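PDB 4YBN: flavin-nucleotide-binding protein from Mycobacterium smegmatis, which binds FAD and heme and belongs to an oxidoreductase superfamily of split beta-barrel proteins. Local coordinates for the interface of chains A and B. Numbering follows the deposited sequence. Chains: chain A/B, Flavin-nucleotide-binding protein.

The interface of chains A and B. Residues chain A 191-193, 195, 211, 214; chain B 89, 186-188.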
# COMPACT_ATOMS: atom_id res chain seq x y z
N GLN A 191 -5.97 -3.40 11.53
CA GLN A 191 -6.49 -2.99 12.81
C GLN A 191 -5.45 -2.39 13.73
O GLN A 191 -4.31 -2.81 13.72
CB GLN A 191 -7.11 -4.20 13.49
CG GLN A 191 -8.62 -4.07 13.55
CD GLN A 191 -9.25 -5.43 13.72
OE1 GLN A 191 -9.36 -6.19 12.75
NE2 GLN A 191 -9.64 -5.75 14.96
N TYR A 192 -5.90 -1.46 14.57
CA TYR A 192 -5.08 -0.89 15.62
C TYR A 192 -4.94 -1.92 16.77
O TYR A 192 -5.90 -2.51 17.17
CB TYR A 192 -5.74 0.35 16.19
CG TYR A 192 -5.86 1.55 15.27
CD1 TYR A 192 -4.75 2.26 14.91
CD2 TYR A 192 -7.12 1.93 14.77
CE1 TYR A 192 -4.86 3.34 14.06
CE2 TYR A 192 -7.23 3.01 13.94
CZ TYR A 192 -6.09 3.71 13.60
OH TYR A 192 -6.23 4.80 12.74
N GLY A 193 -3.72 -2.13 17.24
CA GLY A 193 -3.45 -2.87 18.46
C GLY A 193 -3.55 -2.01 19.72
O GLY A 193 -3.74 -0.79 19.68
N PRO A 195 -2.41 0.20 22.64
CA PRO A 195 -1.28 1.10 22.57
C PRO A 195 -0.13 0.77 23.48
O PRO A 195 -0.31 0.20 24.57
CB PRO A 195 -1.84 2.45 22.93
CG PRO A 195 -3.35 2.31 22.79
CD PRO A 195 -3.61 0.88 23.16
N VAL A 211 -6.32 9.08 21.43
CA VAL A 211 -5.69 7.81 21.22
C VAL A 211 -6.68 6.73 21.61
O VAL A 211 -6.65 5.65 21.04
CB VAL A 211 -4.44 7.66 22.04
CG1 VAL A 211 -3.90 6.24 21.98
CG2 VAL A 211 -3.40 8.61 21.54
N MET A 214 -8.43 5.46 18.64
CA MET A 214 -7.67 4.69 17.66
C MET A 214 -7.85 3.20 17.95
O MET A 214 -6.98 2.52 18.44
CB MET A 214 -6.18 5.11 17.68
CG MET A 214 -6.04 6.54 17.15
SD MET A 214 -4.37 7.09 17.47
CE MET A 214 -3.54 6.34 16.07
N VAL B 89 1.43 3.75 14.43
CA VAL B 89 1.35 5.21 14.53
C VAL B 89 2.18 5.66 15.69
O VAL B 89 2.02 5.13 16.80
CB VAL B 89 -0.09 5.74 14.71
CG1 VAL B 89 -0.06 7.28 14.64
CG2 VAL B 89 -1.03 5.17 13.70
N VAL B 186 0.82 3.23 18.66
CA VAL B 186 -0.37 2.43 18.41
C VAL B 186 -0.10 1.47 17.22
O VAL B 186 -0.02 1.93 16.05
CB VAL B 186 -1.56 3.27 18.12
CG1 VAL B 186 -2.77 2.41 18.04
CG2 VAL B 186 -1.73 4.38 19.15
N PRO B 187 0.10 0.20 17.50
CA PRO B 187 0.42 -0.70 16.40
C PRO B 187 -0.68 -0.90 15.44
O PRO B 187 -1.85 -0.72 15.78
CB PRO B 187 0.73 -2.05 17.10
CG PRO B 187 1.03 -1.68 18.51
CD PRO B 187 0.13 -0.51 18.80
N LEU B 188 -0.29 -1.22 14.20
CA LEU B 188 -1.21 -1.64 13.19
C LEU B 188 -0.79 -3.05 12.69
O LEU B 188 0.40 -3.32 12.47
CB LEU B 188 -1.14 -0.65 12.04
CG LEU B 188 -1.79 0.66 12.38
CD1 LEU B 188 -1.23 1.75 11.50
CD2 LEU B 188 -3.28 0.51 12.24
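B:Val186 sets its two methyl branches against two different parts of chain A, and shows how one beta-branched residue can join a strand pairing to the hydrophobic layer beside it. It buries 68 Å² in the contact. CG1, anti to its own backbone N (chi1 -173°), points to the aromatic ring of A:Tyr192 and lies 3.7 Å from CD1 of that residue. CG2, the other branch, turns to the other flank, where it comes within 4.0 Å of A:Val211 CG1; the two valine side chains run antiparallel alongside each other. The same methyl meets the end of A:Met214, 4.1 Å from its CE. A:Pro195 borders this branch more distantly.

A:Tyr192, with 36 Å² hidden, is gripped by chain B at the CD1 edge of its ring. B:Leu188, its side chain running parallel to the tyrosine's, places CD2 under one face near that edge, 3.5 Å from A:Tyr192 CD1. B:Val186 CG1 lies beside the edge from the other side of the plane. Over the centre of that other face stands A:Met214 CB, 4.1 Å above the ring plane, so the ring lies between A:Met214 and B:Leu188. A:Met214 probably helps to hold the ring's rotation while making contacts of its own across the interface.

Beneath these side chains the 184-192 strands of the two copies pair antiparallel, A:Tyr192 opposite B:Leu188. Just past the end of the chain A strand, A:Gly193 N donates a hydrogen bond of 2.8 Å to B:Pro187 O. The bond is nearly straight at the hydrogen (164°), but the N-H comes in over the face of the carbonyl group, well out of its plane, and not along a lone pair. Because the dimer is two-fold symmetric, the same join recurs with the chains exchanged, which would tie the two subunits together at both ends of the paired strands. At the far side of the patch the A:Met214 chain bends at chi3 (82°), bringing its terminal methyl CE to 3.6 Å from B:Val89 CG2.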